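Local coordinates for lipoprotein (Colwellia psychrerythraea, PDB 3O0Y) that is of unknown function but is a putative, possibly lipid-binding lipoprotein of a mainly helical family probably distantly related to metallopeptidases, at residues A[143-148]-A[205-210]; A[218-223]-A[252-257]; A[469-474]-A[550-555]; A[561-566]-A[581-586]. All coordinates share one frame; numbering follows the deposited sequence.

How the contacts relate
Four contacts follow one another along the chain, none enclosing or crossing another. Contact 1 closes a span of 56 mostly helical residues by setting helix 144-154 against helix 197-210. Contact 2, its centre about 12 Å from that of contact 1, closes 28 residues and joins the next helix, 219-228, to the long helix 236-268. Phe-210 touches residues of both its segments, which makes one packed corner of the two. Contact 3 closes 75 residues, bringing helix 467-483 onto the loop that leads into helix 555-574, nearer the centre of the chain. That helix then meets helix 580-588 in contact 4, across only 14 residues; Ile-563 touches the backbone at Gly-472 and Trp-473.

Contact 1 of 4, residues A[143-148]-A[205-210]; sequences GPLIDI and KYLKGF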
loop_
_atom_site.group_PDB
_atom_site.type_symbol
_atom_site.label_atom_id
_atom_site.label_comp_id
_atom_site.label_asym_id
_atom_site.label_seq_id
_atom_site.Cartn_x
_atom_site.Cartn_y
_atom_site.Cartn_z
ATOM N N GLY A 143 8.813 2.343 -6.265
ATOM C CA GLY A 143 10.238 2.604 -6.172
ATOM C C GLY A 143 10.478 4.101 -6.221
ATOM O O GLY A 143 9.579 4.868 -6.554
ATOM N N PRO A 144 11.725 4.514 -5.903
ATOM C CA PRO A 144 11.976 5.952 -5.625
ATOM C C PRO A 144 11.661 6.858 -6.822
ATOM O O PRO A 144 11.188 7.988 -6.636
ATOM C CB PRO A 144 13.437 5.987 -5.209
ATOM C CG PRO A 144 13.991 4.581 -5.494
ATOM C CD PRO A 144 12.832 3.649 -5.511
ATOM N N LEU A 145 11.870 6.397 -8.051
ATOM C CA LEU A 145 11.642 7.265 -9.219
ATOM C C LEU A 145 10.160 7.475 -9.539
ATOM O O LEU A 145 9.784 8.405 -10.260
ATOM C CB LEU A 145 12.454 6.754 -10.437
ATOM C CG LEU A 145 13.954 6.835 -10.210
ATOM C CD1 LEU A 145 14.753 6.027 -11.298
ATOM C CD2 LEU A 145 14.487 8.272 -10.175
ATOM N N ILE A 146 9.298 6.696 -8.914
ATOM C CA ILE A 146 7.867 6.850 -9.092
ATOM C C ILE A 146 7.349 7.508 -7.845
ATOM O O ILE A 146 6.563 8.453 -7.894
ATOM C CB ILE A 146 7.192 5.464 -9.306
ATOM C CG1 ILE A 146 7.548 4.902 -10.659
ATOM C CG2 ILE A 146 5.711 5.586 -9.167
ATOM C CD1 ILE A 146 6.884 3.470 -11.015
ATOM N N ASP A 147 7.771 7.032 -6.671
ATOM C CA ASP A 147 7.178 7.589 -5.437
ATOM C C ASP A 147 7.699 8.958 -4.995
ATOM O O ASP A 147 6.988 9.680 -4.336
ATOM C CB ASP A 147 7.254 6.642 -4.253
ATOM C CG ASP A 147 6.562 5.298 -4.565
ATOM O OD1 ASP A 147 5.491 5.316 -5.219
ATOM O OD2 ASP A 147 7.174 4.262 -4.267
ATOM N N ILE A 148 8.938 9.285 -5.250
ATOM C CA ILE A 148 9.442 10.567 -4.762
ATOM C C ILE A 148 8.701 11.693 -5.522
ATOM O O ILE A 148 8.212 12.670 -4.913
ATOM C CB ILE A 148 10.939 10.624 -4.902
ATOM C CG1 ILE A 148 11.613 9.734 -3.843
ATOM C CG2 ILE A 148 11.501 12.102 -4.785
ATOM C CD1 ILE A 148 13.063 9.566 -4.172
ATOM N N LYS A 205 9.131 2.179 -19.914
ATOM C CA LYS A 205 8.023 2.884 -20.493
ATOM C C LYS A 205 7.680 4.051 -19.569
ATOM O O LYS A 205 7.379 5.164 -20.046
ATOM C CB LYS A 205 6.807 1.981 -20.675
ATOM C CG LYS A 205 5.508 2.755 -20.988
ATOM C CD LYS A 205 4.382 1.797 -21.426
ATOM C CE LYS A 205 3.002 2.471 -21.380
ATOM N NZ LYS A 205 1.911 1.422 -21.283
ATOM N N TYR A 206 7.701 3.802 -18.264
ATOM C CA TYR A 206 7.427 4.872 -17.282
ATOM C C TYR A 206 8.459 5.986 -17.384
ATOM O O TYR A 206 8.134 7.173 -17.443
ATOM C CB TYR A 206 7.422 4.308 -15.852
ATOM C CG TYR A 206 7.473 5.441 -14.827
ATOM C CD1 TYR A 206 6.337 6.160 -14.498
ATOM C CD2 TYR A 206 8.688 5.830 -14.246
ATOM C CE1 TYR A 206 6.398 7.230 -13.590
ATOM C CE2 TYR A 206 8.741 6.887 -13.334
ATOM C CZ TYR A 206 7.596 7.591 -13.039
ATOM O OH TYR A 206 7.690 8.642 -12.114
ATOM N N LEU A 207 9.727 5.579 -17.404
ATOM C CA LEU A 207 10.848 6.527 -17.409
ATOM C C LEU A 207 10.842 7.381 -18.701
ATOM O O LEU A 207 11.093 8.602 -18.664
ATOM C CB LEU A 207 12.170 5.785 -17.292
ATOM C CG LEU A 207 12.422 5.089 -15.953
ATOM C CD1 LEU A 207 13.642 4.163 -16.005
ATOM C CD2 LEU A 207 12.572 6.122 -14.804
ATOM N N LYS A 208 10.576 6.730 -19.843
ATOM C CA LYS A 208 10.394 7.461 -21.112
ATOM C C LYS A 208 9.206 8.431 -21.031
ATOM O O LYS A 208 9.321 9.584 -21.442
ATOM C CB LYS A 208 10.169 6.478 -22.251
ATOM C CG LYS A 208 10.159 7.078 -23.599
ATOM C CD LYS A 208 9.939 5.995 -24.702
ATOM C CE LYS A 208 11.223 5.240 -24.989
ATOM N NZ LYS A 208 11.102 3.723 -24.953
ATOM N N GLY A 209 8.083 7.954 -20.533
ATOM C CA GLY A 209 6.877 8.757 -20.385
ATOM C C GLY A 209 7.124 9.986 -19.515
ATOM O O GLY A 209 6.556 11.101 -19.759
ATOM N N PHE A 210 7.999 9.824 -18.527
ATOM C CA PHE A 210 8.252 10.918 -17.522
ATOM C C PHE A 210 8.837 12.207 -18.146
ATOM O O PHE A 210 8.423 13.335 -17.760
ATOM C CB PHE A 210 9.156 10.404 -16.374
ATOM C CG PHE A 210 9.155 11.276 -15.125
ATOM C CD1 PHE A 210 8.198 11.104 -14.145
ATOM C CD2 PHE A 210 10.131 12.230 -14.932
ATOM C CE1 PHE A 210 8.256 11.852 -12.978
ATOM C CE2 PHE A 210 10.173 12.993 -13.789
ATOM C CZ PHE A 210 9.230 12.812 -12.819
HETATM O O HOH W 1 5.465 9.432 -10.037
#
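Tyr-206 reaches across to helix 144-154 and donates its hydroxyl hydrogen to Leu-145 O, with 2.8 Å from OH to O. The donor arrives well bent from the C=O direction, at 133°, and is tilted somewhat from the carbonyl plane. A water gives one hydrogen to Ile-146 O and the other back to Tyr-206 OH, so the phenol both donates and accepts. Over one face of the ring lies Ile-146 CG1, 3.6 Å from the centroid of Tyr-206 and 17° off its normal, a CH-pi contact. The ring is therefore fixed at its end by polar bonds and on a face by a methylene. The first torsion of Tyr-206, with CG opposite the backbone N, carries the phenol across to helix 144-154. Beside it, the methyls Leu-145 CD1 and Leu-207 CD2 touch at 4.1 Å. Helix 236-268 also touches both partners: Tyr-258 OH is hydrogen-bonded to Leu-145 O and its ring stacks on Phe-210, while Val-261 packs against Leu-145. Gly-143 takes the N-cap position of the first helix. The short segments of helices 144-154 and 197-210, their axes 11.3 Å apart and inclined at 48°, are thus joined by Tyr-206 within a largely alpha-helical fold.

Contact 2 of 4, residues A[218-223]-A[252-257]; sequences HPFVNV and QVVYPA
His-218 and Tyr-255 meet rim to rim: the tyrosine hydroxyl lies near the imidazole plane, and His-218 CD2 lies near the phenol plane, 3.4 Å from Tyr-255 OH. The planes stand at 75°, with the centroids 5.8 Å apart, an oblique pair rather than a stack. Pro-219 CD lies over one face of the imidazole, and Phe-220 CA adjoins its edge. Phe-220, in turn, offers its ring edge to Val-254, CE2 touching CG1 at 4.0 Å. The imidazole also has a backbone task, for its ND1 accepts from Phe-220 N in a nearly straight bond of 3.0 Å and 169°, the donor standing 19° out of the ring plane. This is an N-cap on helix 219-228; the first torsion, CG opposite the backbone N, puts ND1 within reach of Phe-220 N. With an alanine here, Phe-220 N would probably lose its capping acceptor and a gap would open beside the rim of Tyr-255. The tyrosine hydroxyl is itself hydrogen-bonded to Gly-213 O. Around the pair, helix 144-154 packs on Phe-220 through Pro-149 and Met-152, while Phe-210 of helix 197-210 packs on both Phe-220 and Val-254, so that the capped start of helix 219-228 is bedded among three other helices.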
loop_
_atom_site.group_PDB
_atom_site.type_symbol
_atom_site.label_atom_id
_atom_site.label_comp_id
_atom_site.label_asym_id
_atom_site.label_seq_id
_atom_site.Cartn_x
_atom_site.Cartn_y
_atom_site.Cartn_z
ATOM N N HIS A 218 5.868 20.036 -17.491
ATOM C CA HIS A 218 5.943 18.846 -16.666
ATOM C C HIS A 218 5.038 19.006 -15.429
ATOM O O HIS A 218 4.875 20.124 -14.865
ATOM C CB HIS A 218 7.376 18.595 -16.237
ATOM C CG HIS A 218 7.597 17.217 -15.705
ATOM N ND1 HIS A 218 7.428 16.897 -14.364
ATOM C CD2 HIS A 218 7.956 16.071 -16.340
ATOM C CE1 HIS A 218 7.645 15.595 -14.215
ATOM N NE2 HIS A 218 7.965 15.068 -15.395
ATOM N N PRO A 219 4.517 17.869 -14.893
ATOM C CA PRO A 219 3.727 18.039 -13.670
ATOM C C PRO A 219 4.453 18.680 -12.511
ATOM O O PRO A 219 3.816 19.342 -11.685
ATOM C CB PRO A 219 3.303 16.613 -13.339
ATOM C CG PRO A 219 3.190 15.964 -14.662
ATOM C CD PRO A 219 4.271 16.533 -15.500
ATOM N N PHE A 220 5.745 18.474 -12.402
ATOM C CA PHE A 220 6.490 19.160 -11.328
ATOM C C PHE A 220 6.261 20.681 -11.400
ATOM O O PHE A 220 6.171 21.353 -10.375
ATOM C CB PHE A 220 7.986 18.879 -11.436
ATOM C CG PHE A 220 8.488 17.648 -10.661
ATOM C CD1 PHE A 220 8.147 17.395 -9.364
ATOM C CD2 PHE A 220 9.421 16.796 -11.283
ATOM C CE1 PHE A 220 8.701 16.296 -8.675
ATOM C CE2 PHE A 220 9.955 15.720 -10.612
ATOM C CZ PHE A 220 9.593 15.475 -9.309
ATOM N N VAL A 221 6.324 21.236 -12.620
ATOM C CA VAL A 221 6.026 22.683 -12.865
ATOM C C VAL A 221 4.548 23.032 -12.671
ATOM O O VAL A 221 4.211 24.001 -11.988
ATOM C CB VAL A 221 6.406 23.092 -14.264
ATOM C CG1 VAL A 221 6.145 24.623 -14.429
ATOM C CG2 VAL A 221 7.863 22.698 -14.536
ATOM N N ASN A 222 3.649 22.283 -13.297
ATOM C CA ASN A 222 2.230 22.610 -13.214
ATOM C C ASN A 222 1.639 22.534 -11.791
ATOM O O ASN A 222 0.818 23.373 -11.392
ATOM C CB ASN A 222 1.449 21.750 -14.228
ATOM C CG ASN A 222 1.712 22.142 -15.705
ATOM O OD1 ASN A 222 1.569 21.310 -16.614
ATOM N ND2 ASN A 222 2.031 23.375 -15.936
ATOM N N VAL A 223 2.053 21.524 -11.013
ATOM C CA VAL A 223 1.683 21.469 -9.625
ATOM C C VAL A 223 2.223 22.659 -8.880
ATOM O O VAL A 223 1.540 23.271 -8.085
ATOM C CB VAL A 223 2.229 20.154 -8.979
ATOM C CG1 VAL A 223 2.057 20.257 -7.446
ATOM C CG2 VAL A 223 1.478 18.933 -9.661
ATOM N N GLN A 252 17.125 21.056 -16.382
ATOM C CA GLN A 252 18.555 20.853 -16.294
ATOM C C GLN A 252 19.015 19.674 -15.436
ATOM O O GLN A 252 20.148 19.154 -15.635
ATOM C CB GLN A 252 19.209 22.116 -15.781
ATOM C CG GLN A 252 18.974 23.312 -16.722
ATOM C CD GLN A 252 19.341 24.648 -16.088
ATOM O OE1 GLN A 252 20.101 24.709 -15.120
ATOM N NE2 GLN A 252 18.818 25.743 -16.670
ATOM N N VAL A 253 18.177 19.312 -14.456
ATOM C CA VAL A 253 18.580 18.289 -13.494
ATOM C C VAL A 253 17.648 17.052 -13.621
ATOM O O VAL A 253 18.140 15.948 -13.876
ATOM C CB VAL A 253 18.642 18.809 -12.097
ATOM C CG1 VAL A 253 19.207 17.726 -11.186
ATOM C CG2 VAL A 253 19.602 20.073 -12.025
ATOM N N VAL A 254 16.333 17.244 -13.524
ATOM C CA VAL A 254 15.409 16.110 -13.505
ATOM C C VAL A 254 15.432 15.342 -14.788
ATOM O O VAL A 254 15.575 14.108 -14.758
ATOM C CB VAL A 254 13.975 16.530 -13.159
ATOM C CG1 VAL A 254 13.015 15.333 -13.193
ATOM C CG2 VAL A 254 13.998 17.198 -11.718
ATOM N N TYR A 255 15.331 16.060 -15.922
ATOM C CA TYR A 255 15.240 15.405 -17.231
ATOM C C TYR A 255 16.463 14.538 -17.539
ATOM O O TYR A 255 16.290 13.342 -17.834
ATOM C CB TYR A 255 14.938 16.416 -18.336
ATOM C CG TYR A 255 13.507 16.521 -18.600
ATOM C CD1 TYR A 255 12.596 16.610 -17.568
ATOM C CD2 TYR A 255 13.014 16.619 -19.909
ATOM C CE1 TYR A 255 11.262 16.675 -17.811
ATOM C CE2 TYR A 255 11.667 16.683 -20.147
ATOM C CZ TYR A 255 10.793 16.719 -19.103
ATOM O OH TYR A 255 9.434 16.811 -19.282
ATOM N N PRO A 256 17.671 15.078 -17.438
ATOM C CA PRO A 256 18.829 14.222 -17.643
ATOM C C PRO A 256 18.965 13.042 -16.636
ATOM O O PRO A 256 19.499 11.961 -17.009
ATOM C CB PRO A 256 20.001 15.181 -17.495
ATOM C CG PRO A 256 19.428 16.502 -17.928
ATOM C CD PRO A 256 18.085 16.484 -17.258
ATOM N N ALA A 257 18.493 13.250 -15.394
ATOM C CA ALA A 257 18.545 12.189 -14.382
ATOM C C ALA A 257 17.673 11.010 -14.851
ATOM O O ALA A 257 18.167 9.871 -14.936
ATOM C CB ALA A 257 18.113 12.744 -12.981
#

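Contact 3 of 4, residues A[469-474]-A[550-555]; sequences YTEGWA and PGQALG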
loop_
_atom_site.group_PDB
_atom_site.type_symbol
_atom_site.label_atom_id
_atom_site.label_comp_id
_atom_site.label_asym_id
_atom_site.label_seq_id
_atom_site.Cartn_x
_atom_site.Cartn_y
_atom_site.Cartn_z
ATOM N N TYR A 469 -2.056 -7.553 8.351
ATOM C CA TYR A 469 -3.006 -6.847 9.239
ATOM C C TYR A 469 -3.823 -5.815 8.462
ATOM O O TYR A 469 -5.046 -5.718 8.603
ATOM C CB TYR A 469 -2.280 -6.196 10.427
ATOM C CG TYR A 469 -3.197 -5.425 11.331
ATOM C CD1 TYR A 469 -3.674 -5.929 12.495
ATOM C CD2 TYR A 469 -3.513 -4.128 10.994
ATOM C CE1 TYR A 469 -4.510 -5.186 13.307
ATOM C CE2 TYR A 469 -4.391 -3.395 11.764
ATOM C CZ TYR A 469 -4.836 -3.896 12.926
ATOM O OH TYR A 469 -5.684 -3.129 13.734
ATOM N N THR A 470 -3.122 -4.954 7.766
ATOM C CA THR A 470 -3.666 -3.772 7.115
ATOM C C THR A 470 -4.596 -4.167 5.970
ATOM O O THR A 470 -5.737 -3.671 5.944
ATOM C CB THR A 470 -2.576 -2.761 6.670
ATOM O OG1 THR A 470 -1.765 -2.446 7.817
ATOM C CG2 THR A 470 -3.266 -1.462 6.113
ATOM N N GLU A 471 -4.172 -5.041 5.078
ATOM C CA GLU A 471 -5.001 -5.470 4.011
ATOM C C GLU A 471 -6.044 -6.463 4.479
ATOM O O GLU A 471 -7.187 -6.385 3.970
ATOM C CB GLU A 471 -4.132 -6.088 2.913
ATOM C CG GLU A 471 -3.093 -5.146 2.415
ATOM C CD GLU A 471 -3.634 -3.779 1.874
ATOM O OE1 GLU A 471 -4.879 -3.548 1.693
ATOM O OE2 GLU A 471 -2.764 -2.892 1.711
ATOM N N GLY A 472 -5.709 -7.357 5.424
ATOM C CA GLY A 472 -6.655 -8.269 5.939
ATOM C C GLY A 472 -7.784 -7.558 6.676
ATOM O O GLY A 472 -8.971 -7.933 6.523
ATOM N N TRP A 473 -7.448 -6.491 7.404
ATOM C CA TRP A 473 -8.477 -5.703 8.097
ATOM C C TRP A 473 -9.472 -5.125 7.072
ATOM O O TRP A 473 -10.683 -5.174 7.284
ATOM C CB TRP A 473 -7.845 -4.545 8.916
ATOM C CG TRP A 473 -8.989 -3.600 9.367
ATOM C CD1 TRP A 473 -9.401 -2.497 8.742
ATOM C CD2 TRP A 473 -10.010 -3.934 10.326
ATOM N NE1 TRP A 473 -10.584 -2.064 9.289
ATOM C CE2 TRP A 473 -10.958 -2.925 10.275
ATOM C CE3 TRP A 473 -10.138 -4.922 11.269
ATOM C CZ2 TRP A 473 -12.086 -2.940 11.092
ATOM C CZ3 TRP A 473 -11.257 -4.951 12.072
ATOM C CH2 TRP A 473 -12.165 -3.933 12.021
ATOM N N ALA A 474 -8.955 -4.530 6.005
ATOM C CA ALA A 474 -9.843 -3.824 5.070
ATOM C C ALA A 474 -10.761 -4.828 4.373
ATOM O O ALA A 474 -11.938 -4.576 4.210
ATOM C CB ALA A 474 -9.054 -2.991 4.050
ATOM N N PRO A 550 6.511 -9.679 -5.072
ATOM C CA PRO A 550 6.246 -10.996 -4.545
ATOM C C PRO A 550 5.822 -11.053 -3.092
ATOM O O PRO A 550 6.455 -10.488 -2.208
ATOM C CB PRO A 550 7.571 -11.757 -4.747
ATOM C CG PRO A 550 8.436 -10.858 -5.437
ATOM C CD PRO A 550 7.904 -9.473 -5.389
ATOM N N GLY A 551 4.700 -11.744 -2.877
ATOM C CA GLY A 551 4.105 -11.981 -1.576
ATOM C C GLY A 551 3.105 -10.968 -1.091
ATOM O O GLY A 551 2.304 -11.277 -0.170
ATOM N N GLN A 552 3.163 -9.757 -1.612
ATOM C CA GLN A 552 2.342 -8.634 -1.138
ATOM C C GLN A 552 0.865 -8.987 -1.322
ATOM O O GLN A 552 0.063 -8.653 -0.422
ATOM C CB GLN A 552 2.696 -7.269 -1.740
ATOM C CG GLN A 552 1.948 -6.070 -1.109
ATOM C CD GLN A 552 0.521 -5.876 -1.513
ATOM O OE1 GLN A 552 0.135 -6.181 -2.647
ATOM N NE2 GLN A 552 -0.303 -5.240 -0.609
ATOM N N ALA A 553 0.518 -9.692 -2.396
ATOM C CA ALA A 553 -0.864 -10.018 -2.697
ATOM C C ALA A 553 -1.406 -11.047 -1.752
ATOM O O ALA A 553 -2.617 -11.309 -1.753
ATOM C CB ALA A 553 -1.001 -10.597 -4.164
ATOM N N LEU A 554 -0.550 -11.691 -0.952
ATOM C CA LEU A 554 -0.994 -12.712 -0.006
ATOM C C LEU A 554 -1.651 -12.133 1.271
ATOM O O LEU A 554 -2.451 -12.812 1.913
ATOM C CB LEU A 554 0.181 -13.618 0.365
ATOM C CG LEU A 554 0.922 -14.253 -0.775
ATOM C CD1 LEU A 554 2.105 -15.082 -0.149
ATOM C CD2 LEU A 554 0.060 -15.132 -1.702
ATOM N N GLY A 555 -1.369 -10.867 1.616
ATOM C CA GLY A 555 -1.797 -10.309 2.881
ATOM C C GLY A 555 -3.263 -10.216 3.056
ATOM O O GLY A 555 -3.817 -10.354 4.193
#
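Glu-471 and Gly-555 bring their backbones to within 5.9 Å, CA to CA, where a regular turn of helix 467-483 meets the first residue of helix 555-574. The lack of a side chain on Gly-472, where a CB would come near Gly-555 O, is consistent with this closeness: Gly-472 N lies 3.8 Å from Gly-555 O, a packing distance and not a hydrogen bond, and Glu-471 CB rests 4.2 Å from Gly-555 C. The loop before Gly-555 turns at Gly-551, whose phi is positive, and residues 552-554 coil helically without the regular bonds. Glu-471 leaves toward the loop and bends back at chi2 (-56°), which lays its chain across the end of Gln-552. Gln-552 NE2 stands 4.1 Å from Glu-471 CG and equally far from its OE2, with the carboxylate and amide planes crossed at 85°. The amide is held elsewhere, OE1 by Arg-545 and NE2 by Tyr-556 OH. Glu-471 also touches His-444 of helix 444-452, and a sulfate ion, probably from the crystallisation liquor, lies about 4 Å from its side chain. A glutamate on a later helix than the histidine is consistent with a metallopeptidase-like site, as in relatives within the peptidase MA clan.

Contact 4 of 4, residues A[561-566]-A[581-586]; sequences LKILSL and AEFHDV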
loop_
_atom_site.group_PDB
_atom_site.type_symbol
_atom_site.label_atom_id
_atom_site.label_comp_id
_atom_site.label_asym_id
_atom_site.label_seq_id
_atom_site.Cartn_x
_atom_site.Cartn_y
_atom_site.Cartn_z
ATOM N N LEU A 561 -8.544 -14.123 6.810
ATOM C CA LEU A 561 -8.868 -15.455 7.346
ATOM C C LEU A 561 -8.480 -15.553 8.815
ATOM O O LEU A 561 -9.193 -16.145 9.605
ATOM C CB LEU A 561 -8.161 -16.504 6.495
ATOM C CG LEU A 561 -8.800 -16.726 5.135
ATOM C CD1 LEU A 561 -7.832 -17.538 4.255
ATOM C CD2 LEU A 561 -10.142 -17.476 5.198
ATOM N N LYS A 562 -7.379 -14.928 9.184
ATOM C CA LYS A 562 -6.892 -15.002 10.568
ATOM C C LYS A 562 -7.775 -14.173 11.468
ATOM O O LYS A 562 -8.120 -14.650 12.536
ATOM C CB LYS A 562 -5.464 -14.525 10.683
ATOM C CG LYS A 562 -4.863 -14.626 12.096
ATOM C CD LYS A 562 -4.925 -16.050 12.641
ATOM C CE LYS A 562 -4.308 -16.131 14.075
ATOM N NZ LYS A 562 -4.296 -17.493 14.657
ATOM N N ILE A 563 -8.140 -12.960 11.034
ATOM C CA ILE A 563 -9.094 -12.129 11.795
ATOM C C ILE A 563 -10.391 -12.873 12.026
ATOM O O ILE A 563 -10.884 -12.926 13.143
ATOM C CB ILE A 563 -9.349 -10.698 11.146
ATOM C CG1 ILE A 563 -8.022 -9.921 11.162
ATOM C CG2 ILE A 563 -10.561 -10.033 11.923
ATOM C CD1 ILE A 563 -8.019 -8.660 10.214
ATOM N N LEU A 564 -10.957 -13.483 10.989
ATOM C CA LEU A 564 -12.162 -14.253 11.122
ATOM C C LEU A 564 -12.011 -15.510 12.025
ATOM O O LEU A 564 -12.936 -15.862 12.809
ATOM C CB LEU A 564 -12.673 -14.622 9.725
ATOM C CG LEU A 564 -13.364 -13.517 8.933
ATOM C CD1 LEU A 564 -13.710 -14.046 7.537
ATOM C CD2 LEU A 564 -14.650 -13.098 9.697
ATOM N N SER A 565 -10.859 -16.158 11.964
ATOM C CA SER A 565 -10.586 -17.311 12.817
ATOM C C SER A 565 -10.531 -16.906 14.296
ATOM O O SER A 565 -11.126 -17.573 15.165
ATOM C CB SER A 565 -9.236 -17.903 12.420
ATOM O OG SER A 565 -8.974 -19.005 13.272
ATOM N N LEU A 566 -9.902 -15.753 14.568
ATOM C CA LEU A 566 -9.919 -15.193 15.893
ATOM C C LEU A 566 -11.295 -14.842 16.375
ATOM O O LEU A 566 -11.615 -15.067 17.551
ATOM C CB LEU A 566 -8.911 -14.035 16.021
ATOM C CG LEU A 566 -7.405 -14.408 15.926
ATOM C CD1 LEU A 566 -6.680 -13.052 15.735
ATOM C CD2 LEU A 566 -6.897 -15.171 17.226
ATOM N N ALA A 581 -18.491 -5.214 19.228
ATOM C CA ALA A 581 -17.851 -3.927 19.479
ATOM C C ALA A 581 -16.553 -4.062 20.252
ATOM O O ALA A 581 -15.550 -3.362 19.943
ATOM C CB ALA A 581 -18.810 -2.954 20.205
ATOM N N GLU A 582 -16.562 -4.911 21.281
ATOM C CA GLU A 582 -15.313 -5.183 22.048
ATOM C C GLU A 582 -14.294 -5.850 21.243
ATOM O O GLU A 582 -13.146 -5.515 21.366
ATOM C CB GLU A 582 -15.588 -6.048 23.254
ATOM C CG GLU A 582 -16.462 -5.335 24.298
ATOM C CD GLU A 582 -16.691 -6.182 25.546
ATOM O OE1 GLU A 582 -16.161 -7.318 25.659
ATOM O OE2 GLU A 582 -17.392 -5.659 26.442
ATOM N N PHE A 583 -14.680 -6.790 20.380
ATOM C CA PHE A 583 -13.732 -7.456 19.503
ATOM C C PHE A 583 -13.064 -6.448 18.586
ATOM O O PHE A 583 -11.877 -6.494 18.386
ATOM C CB PHE A 583 -14.449 -8.533 18.667
ATOM C CG PHE A 583 -13.587 -9.201 17.641
ATOM C CD1 PHE A 583 -12.688 -10.163 18.066
ATOM C CD2 PHE A 583 -13.707 -8.972 16.285
ATOM C CE1 PHE A 583 -11.794 -10.781 17.165
ATOM C CE2 PHE A 583 -12.848 -9.592 15.374
ATOM C CZ PHE A 583 -11.901 -10.546 15.829
ATOM N N HIS A 584 -13.851 -5.561 18.004
ATOM C CA HIS A 584 -13.281 -4.512 17.162
ATOM C C HIS A 584 -12.306 -3.599 17.915
ATOM O O HIS A 584 -11.325 -3.163 17.351
ATOM C CB HIS A 584 -14.392 -3.707 16.463
ATOM C CG HIS A 584 -15.098 -4.472 15.371
ATOM N ND1 HIS A 584 -16.391 -4.231 14.989
ATOM C CD2 HIS A 584 -14.708 -5.584 14.693
ATOM C CE1 HIS A 584 -16.726 -5.087 14.032
ATOM N NE2 HIS A 584 -15.726 -5.932 13.846
ATOM N N ASP A 585 -12.570 -3.303 19.157
ATOM C CA ASP A 585 -11.677 -2.464 19.929
ATOM C C ASP A 585 -10.349 -3.207 20.155
ATOM O O ASP A 585 -9.269 -2.607 20.008
ATOM C CB ASP A 585 -12.254 -2.095 21.250
ATOM C CG ASP A 585 -13.382 -1.053 21.170
ATOM O OD1 ASP A 585 -13.574 -0.334 20.154
ATOM O OD2 ASP A 585 -14.013 -0.897 22.241
ATOM N N VAL A 586 -10.409 -4.517 20.433
ATOM C CA VAL A 586 -9.145 -5.272 20.595
ATOM C C VAL A 586 -8.373 -5.322 19.298
ATOM O O VAL A 586 -7.109 -5.202 19.299
ATOM C CB VAL A 586 -9.443 -6.760 21.072
ATOM C CG1 VAL A 586 -8.100 -7.596 21.133
ATOM C CG2 VAL A 586 -10.171 -6.760 22.373
#
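Phe-583 points its ring end-first at helix 555-574, and its far end lies against Ile-563 and Leu-566, two residues one turn apart. The leading atom is CZ, which comes 3.7 Å from Ile-563 O; that carbonyl oxygen lies near the ring plane, at the edge. On the same end, the branch methyl Ile-563 CG2 sits 4.2 Å from Phe-583 CZ and as close to CE2, the two side chains slanting across one another. The other corner of the ring meets Leu-566, where CE1 is 4.2 Å from the backbone C and 4.5 Å from CB, so the leucine contributes its backbone and root rather than its terminal methyls. Phe-583 gets there by an extended first torsion, CG opposite the backbone N (chi1 175°), which carries the whole ring away from its own helix. Tyr-476 of helix 467-483 packs against both Ile-563 and Phe-583. A serine in place of Phe-583 would probably open a gap between the two helices and leave Ile-563 CG2 and the root of Leu-566 without their aromatic partner. Next along, His-584 is hydrogen-bonded to Tyr-476 OH and Val-377 O, and its ring stacks on Phe-378. The whole consists of two consecutive helices, 555-574 and 580-588, joined by a short connection and meeting through an apolar interface in a largely alpha-helical fold.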